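Side-chain contacts in iron-containing alcohol dehydrogenase (Ralstonia eutropha, PDB 3JZD), which probably catalyses the NAD(P)H-dependent reduction of maleylacetate to 3-oxoadipate in the breakdown of aromatic compounds, and binds NAD: residues G231-L234 against G235-M239; E52-A55 against D56-P60; E342-R345 against A346-Q349; L167-T170 against S171-A175. All blocks are in the same frame, centred on the assembly; numbering follows the deposited sequence.

Overall arrangement
Contacts 3 and 4 lie within single helices, while contacts 1 and 2 take in a helix end and the chain leaving it, so one backbone pattern takes on different side-chain chemistry in different places. Contact 4 is the buried one, in helix 165-182 near the middle of the chain; each of contacts 4 and 1 carries a leucine that touches NAD, and their centres are about 17 Å apart. Contacts 2 and 3 are partly buried and lie on opposite sides of the chain's centre, their centres about 50 Å apart. Contact 2 closes a helix packed on the parallel sheet with a glycine and a water, whereas contact 3 adds an arginine-glutamine bond on the outer part of the helical region.

Contact 1: G231-L234 against G235-M239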
ATOM      1  N   GLY A 231      -2.996  -4.754  10.101  1.00 15.47           N
ATOM      2  CA  GLY A 231      -3.476  -3.562  10.728  1.00 15.84           C
ATOM      3  C   GLY A 231      -3.863  -2.569   9.658  1.00 16.01           C
ATOM      4  O   GLY A 231      -4.805  -1.831   9.826  1.00 16.66           O
ATOM      5  N   THR A 232      -3.116  -2.572   8.554  1.00 16.85           N
ATOM      6  CA  THR A 232      -3.402  -1.682   7.447  1.00 15.63           C
ATOM      7  C   THR A 232      -4.756  -2.068   6.871  1.00 16.07           C
ATOM      8  O   THR A 232      -5.545  -1.180   6.556  1.00 14.10           O
ATOM      9  CB  THR A 232      -2.315  -1.710   6.377  1.00 14.21           C
ATOM     10  OG1 THR A 232      -1.052  -1.412   6.996  1.00 17.75           O
ATOM     11  CG2 THR A 232      -2.638  -0.715   5.283  1.00 19.19           C
ATOM     12  N   VAL A 233      -5.038  -3.376   6.758  1.00 16.59           N
ATOM     13  CA  VAL A 233      -6.362  -3.820   6.275  1.00 15.91           C
ATOM     14  C   VAL A 233      -7.458  -3.355   7.272  1.00 16.87           C
ATOM     15  O   VAL A 233      -8.488  -2.813   6.878  1.00 16.70           O
ATOM     16  CB  VAL A 233      -6.416  -5.352   6.028  1.00 18.38           C
ATOM     17  CG1 VAL A 233      -7.828  -5.838   5.668  1.00 12.64           C
ATOM     18  CG2 VAL A 233      -5.345  -5.787   4.972  1.00 10.91           C
ATOM     19  N   LEU A 234      -7.227  -3.537   8.568  1.00 19.35           N
ATOM     20  CA  LEU A 234      -8.172  -3.065   9.606  1.00 18.10           C
ATOM     21  C   LEU A 234      -8.422  -1.575   9.458  1.00 18.58           C
ATOM     22  O   LEU A 234      -9.530  -1.125   9.593  1.00 18.18           O
ATOM     23  CB  LEU A 234      -7.598  -3.354  11.006  1.00 18.62           C
ATOM     24  CG  LEU A 234      -8.361  -2.871  12.235  1.00 17.12           C
ATOM     25  CD1 LEU A 234      -9.772  -3.492  12.318  1.00 20.40           C
ATOM     26  CD2 LEU A 234      -7.527  -3.100  13.549  1.00 15.68           C
ATOM     27  N   GLY A 235      -7.391  -0.810   9.151  1.00 18.34           N
ATOM     28  CA  GLY A 235      -7.565   0.619   9.031  1.00 20.23           C
ATOM     29  C   GLY A 235      -8.225   1.108   7.760  1.00 20.83           C
ATOM     30  O   GLY A 235      -8.636   2.274   7.684  1.00 22.08           O
ATOM     31  N   GLY A 236      -8.330   0.234   6.770  1.00 20.60           N
ATOM     32  CA  GLY A 236      -8.827   0.621   5.467  1.00 19.77           C
ATOM     33  C   GLY A 236     -10.151   0.057   4.977  1.00 19.15           C
ATOM     34  O   GLY A 236     -10.743   0.651   4.098  1.00 20.96           O
ATOM     35  N   VAL A 237     -10.624  -1.060   5.514  1.00 16.46           N
ATOM     36  CA  VAL A 237     -11.912  -1.635   5.099  1.00 15.53           C
ATOM     37  C   VAL A 237     -12.711  -2.028   6.332  1.00 16.09           C
ATOM     38  O   VAL A 237     -12.159  -2.074   7.436  1.00 17.91           O
ATOM     39  CB  VAL A 237     -11.726  -2.839   4.118  1.00 15.79           C
ATOM     40  CG1 VAL A 237     -10.879  -2.410   2.896  1.00 15.73           C
ATOM     41  CG2 VAL A 237     -11.078  -4.015   4.805  1.00 12.70           C
ATOM     42  N   GLY A 238     -14.018  -2.260   6.161  1.00 15.99           N
ATOM     43  CA  GLY A 238     -14.901  -2.585   7.263  1.00 15.96           C
ATOM     44  C   GLY A 238     -14.824  -4.042   7.731  1.00 17.45           C
ATOM     45  O   GLY A 238     -14.808  -4.974   6.919  1.00 19.85           O
HETATM   46  N   MSE A 239     -14.768  -4.224   9.044  1.00 15.64           N
HETATM   47  CA  MSE A 239     -14.838  -5.535   9.677  1.00 14.63           C
HETATM   48  C   MSE A 239     -16.298  -5.962   9.774  1.00 15.30           C
HETATM   49  O   MSE A 239     -17.192  -5.247   9.325  1.00 16.67           O
HETATM   50  CB  MSE A 239     -14.162  -5.492  11.047  1.00 15.20           C
HETATM   51  CG  MSE A 239     -12.676  -5.100  11.008  1.00 16.02           C
HETATM   52 SE   MSE A 239     -11.447  -6.287  10.006  0.75 12.95          SE
HETATM   53  CE  MSE A 239     -11.451  -5.373   8.249  1.00 21.34           C
TER
HETATM   54  O   HOH W   1     -12.181  -1.720  10.028  1.00 36.60           O
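Backbone bonds dominate where Gly231-Leu234 meets Gly235-Met239. Gly235 N donates to Gly231 O at 2.9 Å, a regular helical step. The carbonyl of Val233 then takes two donors: Val237 N approaches at 3.1 Å, nearly along the C=O axis, while Gly236 N, also at 3.1 Å, stands above the carbonyl plane, 66° out of it. A water extends the pattern past the last turn, donating to Leu234 O at 2.8 Å and to Val237 O at 2.6 Å, and so ties the departing chain to a carbonyl of the final turn.

This is the C-terminal end of helix 217-236 in the all-helical part of an iron-containing alcohol dehydrogenase, beside the cofactor cleft. Leu234 belongs to the NAD pocket and touches the dinucleotide, with Thr129 and His178 also against its side chain.

The apolar contacts follow the chain as it turns away. Val233 CG1 lies 3.8 Å from Val237 CG2; in helix 190-212, Ala196 packs against Val233 and Met192 against Val237. Further on, selenomethionine Met239 folds back, bent at both chi2 (-62°) and chi3, and crosses Leu234 at about a right angle; its CG lies 3.6 Å from Leu234 CD1, with SE at 4.0 Å from the same methyl carbon.

Contact 2: E52-A55 against D56-P60; sequences ERIA and DLLGP
Asp56 begins the second segment by donating its backbone N to Glu52 O at 2.7 Å, with an N-H...O angle of 155°. Its CG lies beside its own backbone N, chi1 -72°, which brings the carboxylate back along the helix towards Glu52. There Asp56 OD1 comes within 4.3 Å of Glu52 OE1. The two acids are exposed, and their like charges would be expected to repel one another mildly, perhaps tempered by solvent.

One residue on, Leu57 N bonds to Arg53 O at 2.9 Å. The leucine side chain leans back over the preceding turn, where its CD1 reaches Ile54 CD1 at 4.3 Å, and it also touches Val27 of helix 27-33.

Leu58 is buried. Its N bonds to Ile54 O, and its CD1 lies 4.3 Å from Ile54 CG2. The pair turns inward together, both touching Val41 of strand 39-42, while Ile54 also meets Val94 and Val96 of the adjacent strand 92-97.

At Gly59 the chain leaves the helix with positive phi (59°). Gly59 N still donates to Ala55 O, at 3.2 Å, and a water donates both to Ala55 O (2.7 Å) and to Gly59 O (3.0 Å), bridging the last turn to the loop that leads to Pro60.

This glycine-terminated helix end belongs to the beta-alpha-beta unit of strand 39-42, helix 48-58 and strand 62-66 in the parallel-sheet, nucleotide-binding part of the enzyme.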
ATOM      1  N   GLU A  52      11.899   3.090  29.665  1.00 18.70           N
ATOM      2  CA  GLU A  52      13.091   3.798  30.155  1.00 17.73           C
ATOM      3  C   GLU A  52      14.207   3.813  29.149  1.00 16.14           C
ATOM      4  O   GLU A  52      14.902   4.811  29.028  1.00 16.39           O
ATOM      5  CB  GLU A  52      13.617   3.230  31.477  1.00 19.95           C
ATOM      6  CG  GLU A  52      12.793   3.650  32.672  1.00 32.27           C
ATOM      7  CD  GLU A  52      12.795   5.163  32.933  1.00 42.45           C
ATOM      8  OE1 GLU A  52      13.717   5.869  32.453  1.00 49.51           O
ATOM      9  OE2 GLU A  52      11.872   5.635  33.654  1.00 48.45           O
ATOM     10  N   ARG A  53      14.409   2.700  28.449  1.00 16.99           N
ATOM     11  CA  ARG A  53      15.403   2.669  27.376  1.00 20.07           C
ATOM     12  C   ARG A  53      15.038   3.674  26.286  1.00 17.48           C
ATOM     13  O   ARG A  53      15.912   4.365  25.789  1.00 17.72           O
ATOM     14  CB  ARG A  53      15.576   1.241  26.843  1.00 21.48           C
ATOM     15  CG  ARG A  53      16.448   0.412  27.833  1.00 33.45           C
ATOM     16  CD  ARG A  53      16.547  -1.057  27.462  1.00 46.17           C
ATOM     17  NE  ARG A  53      17.193  -1.303  26.161  1.00 53.48           N
ATOM     18  CZ  ARG A  53      18.370  -1.898  25.947  1.00 52.42           C
ATOM     19  NH1 ARG A  53      19.137  -2.363  26.937  1.00 52.25           N
ATOM     20  NH2 ARG A  53      18.769  -2.056  24.695  1.00 53.57           N
ATOM     21  N   ILE A  54      13.761   3.732  25.902  1.00 16.57           N
ATOM     22  CA  ILE A  54      13.298   4.753  24.947  1.00 17.21           C
ATOM     23  C   ILE A  54      13.567   6.158  25.527  1.00 17.03           C
ATOM     24  O   ILE A  54      14.187   7.001  24.864  1.00 15.35           O
ATOM     25  CB  ILE A  54      11.805   4.585  24.603  1.00 16.64           C
ATOM     26  CG1 ILE A  54      11.618   3.262  23.876  1.00 19.87           C
ATOM     27  CG2 ILE A  54      11.243   5.748  23.731  1.00 13.30           C
ATOM     28  CD1 ILE A  54      12.495   3.120  22.675  1.00 14.14           C
ATOM     29  N   ALA A  55      13.166   6.385  26.779  1.00 17.98           N
ATOM     30  CA  ALA A  55      13.399   7.702  27.404  1.00 18.22           C
ATOM     31  C   ALA A  55      14.891   8.033  27.417  1.00 17.42           C
ATOM     32  O   ALA A  55      15.285   9.160  27.129  1.00 15.62           O
ATOM     33  CB  ALA A  55      12.816   7.781  28.775  1.00 18.54           C
ATOM     34  N   ASP A  56      15.733   7.047  27.685  1.00 16.83           N
ATOM     35  CA  ASP A  56      17.151   7.308  27.637  1.00 19.00           C
ATOM     36  C   ASP A  56      17.640   7.614  26.218  1.00 19.50           C
ATOM     37  O   ASP A  56      18.504   8.451  26.059  1.00 17.95           O
ATOM     38  CB  ASP A  56      17.945   6.164  28.228  1.00 20.17           C
ATOM     39  CG  ASP A  56      17.807   6.096  29.759  1.00 28.13           C
ATOM     40  OD1 ASP A  56      17.335   7.078  30.383  1.00 38.22           O
ATOM     41  OD2 ASP A  56      18.163   5.053  30.330  1.00 32.69           O
ATOM     42  N   LEU A  57      17.118   6.922  25.205  1.00 18.26           N
ATOM     43  CA  LEU A  57      17.498   7.221  23.842  1.00 18.76           C
ATOM     44  C   LEU A  57      17.109   8.673  23.469  1.00 19.51           C
ATOM     45  O   LEU A  57      17.850   9.345  22.776  1.00 21.93           O
ATOM     46  CB  LEU A  57      16.898   6.213  22.856  1.00 16.62           C
ATOM     47  CG  LEU A  57      17.624   4.864  22.855  1.00 15.33           C
ATOM     48  CD1 LEU A  57      16.772   3.713  22.330  1.00 11.54           C
ATOM     49  CD2 LEU A  57      18.874   4.993  22.057  1.00 14.70           C
ATOM     50  N   LEU A  58      15.977   9.149  23.947  1.00 18.31           N
ATOM     51  CA  LEU A  58      15.522  10.504  23.628  1.00 19.72           C
ATOM     52  C   LEU A  58      16.392  11.584  24.265  1.00 20.88           C
ATOM     53  O   LEU A  58      16.478  12.704  23.745  1.00 18.95           O
ATOM     54  CB  LEU A  58      14.082  10.709  24.081  1.00 20.11           C
ATOM     55  CG  LEU A  58      13.062   9.952  23.254  1.00 21.32           C
ATOM     56  CD1 LEU A  58      11.690  10.039  23.920  1.00 14.91           C
ATOM     57  CD2 LEU A  58      13.031  10.499  21.830  1.00 17.93           C
ATOM     58  N   GLY A  59      17.015  11.230  25.394  1.00 20.65           N
ATOM     59  CA  GLY A  59      17.903  12.104  26.099  1.00 21.86           C
ATOM     60  C   GLY A  59      17.145  13.353  26.473  1.00 21.71           C
ATOM     61  O   GLY A  59      16.070  13.237  27.042  1.00 21.87           O
ATOM     62  N   PRO A  60      17.649  14.532  26.064  1.00 21.84           N
ATOM     63  CA  PRO A  60      17.008  15.776  26.437  1.00 22.86           C
ATOM     64  C   PRO A  60      15.680  16.012  25.734  1.00 22.27           C
ATOM     65  O   PRO A  60      14.989  16.945  26.110  1.00 22.98           O
ATOM     66  CB  PRO A  60      18.048  16.829  26.043  1.00 23.97           C
ATOM     67  CG  PRO A  60      18.706  16.228  24.890  1.00 25.81           C
ATOM     68  CD  PRO A  60      18.840  14.784  25.237  1.00 21.75           C
TER
HETATM   69  O   HOH W   2      16.520  10.887  28.792  0.50 14.76           O

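Contact 3: E342-R345 against A346-Q349; sequences EPIR and ALLQ
Gln349 OE1 is gripped by the two terminal nitrogens of Arg345, one turn earlier in helix 341-353, in an i to i+4 side-chain pairing on the outer part of the helical region. Arg345 NH1 makes the main bond, 2.8 Å long, lying in the amide plane on a lone pair of OE1; Arg345 NH2 adds a weak one. Guanidinium and amide are nearly coplanar, 25° apart. Both residues start with CG anti to the backbone N and then bend at chi2, which carries the two flat groups towards each other alongside the helix.

Each group is also held from outside. Arg345 NE forms a salt bridge with Asp322, which probably balances the arginine's charge, and Gln349 NE2 bonds to Glu318 and Glu353, so the chain of polar partners should fix the rotation of both groups.

On the buried side, Ile344 and Leu348 face helix 321-328, while Leu347 packs on His267 and Tyr271 of helix 257-272. Along the backbone Leu348 N donates to Ile344 O, and Leu348 CD1 rests 4.0 Å from Ile344 CG2.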
ATOM      1  N   GLU A 342     -30.459 -18.009  16.662  1.00 21.13           N
ATOM      2  CA  GLU A 342     -30.107 -19.402  16.808  1.00 22.06           C
ATOM      3  C   GLU A 342     -28.713 -19.754  16.307  1.00 20.30           C
ATOM      4  O   GLU A 342     -27.941 -20.320  17.043  1.00 21.72           O
ATOM      5  CB  GLU A 342     -31.180 -20.325  16.202  1.00 23.77           C
ATOM      6  CG  GLU A 342     -30.897 -21.820  16.481  1.00 35.70           C
ATOM      7  CD  GLU A 342     -31.803 -22.809  15.715  1.00 44.82           C
ATOM      8  OE1 GLU A 342     -33.046 -22.780  15.918  1.00 52.71           O
ATOM      9  OE2 GLU A 342     -31.244 -23.649  14.954  1.00 48.89           O
ATOM     10  N   PRO A 343     -28.398 -19.460  15.048  1.00 19.27           N
ATOM     11  CA  PRO A 343     -27.048 -19.778  14.625  1.00 18.79           C
ATOM     12  C   PRO A 343     -25.966 -18.968  15.389  1.00 15.85           C
ATOM     13  O   PRO A 343     -24.882 -19.456  15.556  1.00 14.77           O
ATOM     14  CB  PRO A 343     -27.057 -19.472  13.128  1.00 19.91           C
ATOM     15  CG  PRO A 343     -28.177 -18.442  12.938  1.00 18.47           C
ATOM     16  CD  PRO A 343     -29.208 -18.877  13.964  1.00 20.07           C
ATOM     17  N   ILE A 344     -26.265 -17.762  15.858  1.00 15.50           N
ATOM     18  CA  ILE A 344     -25.282 -17.024  16.694  1.00 14.82           C
ATOM     19  C   ILE A 344     -25.107 -17.718  18.039  1.00 14.15           C
ATOM     20  O   ILE A 344     -23.978 -17.859  18.531  1.00 12.54           O
ATOM     21  CB  ILE A 344     -25.641 -15.528  16.915  1.00 15.81           C
ATOM     22  CG1 ILE A 344     -25.314 -14.734  15.647  1.00 18.95           C
ATOM     23  CG2 ILE A 344     -24.882 -14.932  18.148  1.00 11.75           C
ATOM     24  CD1 ILE A 344     -23.836 -14.623  15.297  1.00 17.37           C
ATOM     25  N   ARG A 345     -26.217 -18.182  18.608  1.00 14.69           N
ATOM     26  CA  ARG A 345     -26.158 -18.889  19.875  1.00 15.82           C
ATOM     27  C   ARG A 345     -25.367 -20.207  19.733  1.00 16.15           C
ATOM     28  O   ARG A 345     -24.659 -20.600  20.648  1.00 17.27           O
ATOM     29  CB  ARG A 345     -27.560 -19.170  20.411  1.00 15.36           C
ATOM     30  CG  ARG A 345     -27.509 -19.941  21.731  1.00 14.80           C
ATOM     31  CD  ARG A 345     -26.868 -19.085  22.807  1.00 15.68           C
ATOM     32  NE  ARG A 345     -26.880 -19.748  24.095  1.00 17.49           N
ATOM     33  CZ  ARG A 345     -26.006 -20.683  24.455  1.00 19.17           C
ATOM     34  NH1 ARG A 345     -25.066 -21.108  23.598  1.00 18.30           N
ATOM     35  NH2 ARG A 345     -26.083 -21.225  25.658  1.00 20.23           N
ATOM     36  N   ALA A 346     -25.496 -20.883  18.594  1.00 15.32           N
ATOM     37  CA  ALA A 346     -24.752 -22.133  18.324  1.00 15.54           C
ATOM     38  C   ALA A 346     -23.242 -21.836  18.086  1.00 15.13           C
ATOM     39  O   ALA A 346     -22.376 -22.632  18.472  1.00 15.32           O
ATOM     40  CB  ALA A 346     -25.364 -22.875  17.083  1.00 13.16           C
ATOM     41  N   LEU A 347     -22.946 -20.687  17.456  1.00 13.50           N
ATOM     42  CA  LEU A 347     -21.559 -20.258  17.252  1.00 12.78           C
ATOM     43  C   LEU A 347     -20.947 -20.107  18.623  1.00 12.52           C
ATOM     44  O   LEU A 347     -19.887 -20.623  18.888  1.00 12.49           O
ATOM     45  CB  LEU A 347     -21.494 -18.902  16.525  1.00 12.61           C
ATOM     46  CG  LEU A 347     -20.146 -18.189  16.275  1.00 14.48           C
ATOM     47  CD1 LEU A 347     -20.320 -17.033  15.258  1.00 15.66           C
ATOM     48  CD2 LEU A 347     -19.470 -17.680  17.635  1.00 12.67           C
ATOM     49  N   LEU A 348     -21.640 -19.399  19.493  1.00 12.37           N
ATOM     50  CA  LEU A 348     -21.157 -19.147  20.848  1.00 13.63           C
ATOM     51  C   LEU A 348     -20.941 -20.415  21.676  1.00 14.80           C
ATOM     52  O   LEU A 348     -19.995 -20.490  22.470  1.00 13.31           O
ATOM     53  CB  LEU A 348     -22.145 -18.221  21.556  1.00 14.12           C
ATOM     54  CG  LEU A 348     -22.081 -16.755  21.143  1.00 13.73           C
ATOM     55  CD1 LEU A 348     -23.268 -15.993  21.657  1.00 14.20           C
ATOM     56  CD2 LEU A 348     -20.795 -16.155  21.661  1.00  9.32           C
ATOM     57  N   GLN A 349     -21.814 -21.412  21.503  1.00 16.35           N
ATOM     58  CA  GLN A 349     -21.711 -22.643  22.263  1.00 15.25           C
ATOM     59  C   GLN A 349     -20.436 -23.393  21.812  1.00 17.39           C
ATOM     60  O   GLN A 349     -19.687 -23.926  22.636  1.00 18.71           O
ATOM     61  CB  GLN A 349     -22.923 -23.534  22.032  1.00 15.31           C
ATOM     62  CG  GLN A 349     -22.946 -24.773  22.915  1.00 18.44           C
ATOM     63  CD  GLN A 349     -23.142 -24.405  24.374  1.00 19.89           C
ATOM     64  OE1 GLN A 349     -23.847 -23.441  24.683  1.00 15.59           O
ATOM     65  NE2 GLN A 349     -22.538 -25.153  25.263  1.00 17.37           N
TER

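Contact 4: L167-T170 against S171-A175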
ATOM      1  N   LEU A 167       0.798 -14.799  24.394  1.00 15.12           N
ATOM      2  CA  LEU A 167       0.360 -13.605  23.669  1.00 18.03           C
ATOM      3  C   LEU A 167       0.969 -13.552  22.251  1.00 17.36           C
ATOM      4  O   LEU A 167       0.335 -13.024  21.345  1.00 17.81           O
ATOM      5  CB  LEU A 167       0.643 -12.339  24.472  1.00 17.78           C
ATOM      6  CG  LEU A 167       0.073 -11.007  24.000  1.00 22.02           C
ATOM      7  CD1 LEU A 167      -1.447 -11.151  23.736  1.00 17.31           C
ATOM      8  CD2 LEU A 167       0.436  -9.864  25.070  1.00 14.41           C
ATOM      9  N   SER A 168       2.135 -14.166  22.029  1.00 16.98           N
ATOM     10  CA  SER A 168       2.749 -14.110  20.693  1.00 16.19           C
ATOM     11  C   SER A 168       1.814 -14.827  19.723  1.00 17.42           C
ATOM     12  O   SER A 168       1.636 -14.382  18.580  1.00 16.09           O
ATOM     13  CB  SER A 168       4.146 -14.734  20.668  1.00 15.87           C
ATOM     14  OG  SER A 168       5.082 -14.023  21.487  1.00 14.80           O
ATOM     15  N   VAL A 169       1.213 -15.932  20.172  1.00 14.67           N
ATOM     16  CA  VAL A 169       0.276 -16.682  19.321  1.00 15.26           C
ATOM     17  C   VAL A 169      -1.073 -15.984  19.190  1.00 15.76           C
ATOM     18  O   VAL A 169      -1.555 -15.746  18.062  1.00 15.71           O
ATOM     19  CB  VAL A 169       0.066 -18.137  19.820  1.00 16.12           C
ATOM     20  CG1 VAL A 169      -0.856 -18.931  18.883  1.00 13.45           C
ATOM     21  CG2 VAL A 169       1.425 -18.863  19.947  1.00 11.80           C
ATOM     22  N   THR A 170      -1.642 -15.612  20.334  1.00 14.07           N
ATOM     23  CA  THR A 170      -2.977 -15.050  20.369  1.00 15.88           C
ATOM     24  C   THR A 170      -3.074 -13.659  19.733  1.00 15.35           C
ATOM     25  O   THR A 170      -4.041 -13.364  18.994  1.00 13.76           O
ATOM     26  CB  THR A 170      -3.593 -15.104  21.775  1.00 17.34           C
ATOM     27  OG1 THR A 170      -2.831 -14.298  22.660  1.00 14.34           O
ATOM     28  CG2 THR A 170      -3.693 -16.580  22.289  1.00 15.30           C
ATOM     29  N   SER A 171      -2.042 -12.843  19.920  1.00 17.04           N
ATOM     30  CA  SER A 171      -2.037 -11.534  19.281  1.00 18.01           C
ATOM     31  C   SER A 171      -1.865 -11.754  17.775  1.00 16.14           C
ATOM     32  O   SER A 171      -2.389 -11.012  16.994  1.00 16.07           O
ATOM     33  CB  SER A 171      -0.906 -10.651  19.806  1.00 19.17           C
ATOM     34  OG  SER A 171      -0.964  -9.345  19.222  1.00 13.19           O
ATOM     35  N   ALA A 172      -1.144 -12.794  17.392  1.00 16.21           N
ATOM     36  CA  ALA A 172      -0.902 -13.075  15.985  1.00 16.39           C
ATOM     37  C   ALA A 172      -2.199 -13.454  15.298  1.00 17.67           C
ATOM     38  O   ALA A 172      -2.416 -13.082  14.149  1.00 17.97           O
ATOM     39  CB  ALA A 172       0.158 -14.166  15.828  1.00 15.04           C
ATOM     40  N   LEU A 173      -3.068 -14.195  16.003  1.00 17.37           N
ATOM     41  CA  LEU A 173      -4.387 -14.573  15.456  1.00 15.08           C
ATOM     42  C   LEU A 173      -5.326 -13.385  15.440  1.00 15.02           C
ATOM     43  O   LEU A 173      -6.133 -13.257  14.526  1.00 15.72           O
ATOM     44  CB  LEU A 173      -4.955 -15.810  16.182  1.00 16.00           C
ATOM     45  CG  LEU A 173      -4.243 -17.045  15.595  1.00 17.26           C
ATOM     46  CD1 LEU A 173      -4.097 -18.160  16.515  1.00 19.84           C
ATOM     47  CD2 LEU A 173      -5.005 -17.452  14.313  1.00 23.01           C
ATOM     48  N   ASN A 174      -5.162 -12.463  16.391  1.00 15.36           N
ATOM     49  CA  ASN A 174      -5.925 -11.214  16.384  1.00 14.39           C
ATOM     50  C   ASN A 174      -5.622 -10.470  15.057  1.00 14.96           C
ATOM     51  O   ASN A 174      -6.523 -10.019  14.353  1.00 16.13           O
ATOM     52  CB  ASN A 174      -5.563 -10.427  17.636  1.00 14.78           C
ATOM     53  CG  ASN A 174      -6.249  -9.095  17.749  1.00 20.68           C
ATOM     54  OD1 ASN A 174      -7.191  -8.762  17.017  1.00 19.89           O
ATOM     55  ND2 ASN A 174      -5.776  -8.317  18.676  1.00 16.40           N
ATOM     56  N   ALA A 175      -4.355 -10.397  14.691  1.00 15.02           N
ATOM     57  CA  ALA A 175      -3.960  -9.728  13.450  1.00 15.22           C
ATOM     58  C   ALA A 175      -4.535 -10.484  12.230  1.00 15.75           C
ATOM     59  O   ALA A 175      -5.081  -9.870  11.336  1.00 16.72           O
ATOM     60  CB  ALA A 175      -2.449  -9.651  13.370  1.00 15.50           C
TER
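Helix 165-182 runs through the middle of the chain beside the NAD cleft, and the pairing of Leu167 with Ser171 lies in one of its early turns, in the all-helical part of this iron-containing alcohol dehydrogenase. Leu167 belongs to the cofactor pocket and touches NAD. With its CG anti to the backbone N (chi1 -171°), the side chain swings its CD1 forward to within 4.0 Å of Ser171 CB. The same two residues are joined through the backbone, Ser171 N donating to Leu167 O at 2.8 Å, and Ser171 CB sits close over that same oxygen, 3.1 Å from Leu167 O. Ser171 OG turns to the loop instead and bonds to Tyr123 N, next to Thr122, a residue that binds the cofactor; the helix is thereby tied to a wall of the pocket.

The following step is looser at the nitrogen: Ala172 N reaches Ser168 O by a weak bond of 3.4 Å, while the methyl carbon Ala172 CB lies nearer to Ser168 O, at 3.1 Å.

Thr170 faces helix 257-272, and its OG1 bonds both to Gly166 O and to Glu259. Its backbone O accepts Asn174 N at 3.0 Å, continuing the helical ladder.

A further face is apolar. Leu173 packs against Leu298 and Ala302 of helix 294-304, as Ala172 does against Leu203 and Ile207 of helix 190-212. Leu173 also lies side by side with Val169, both pointing the same way, with Leu173 CD1 4.1 Å from Val169 CG1.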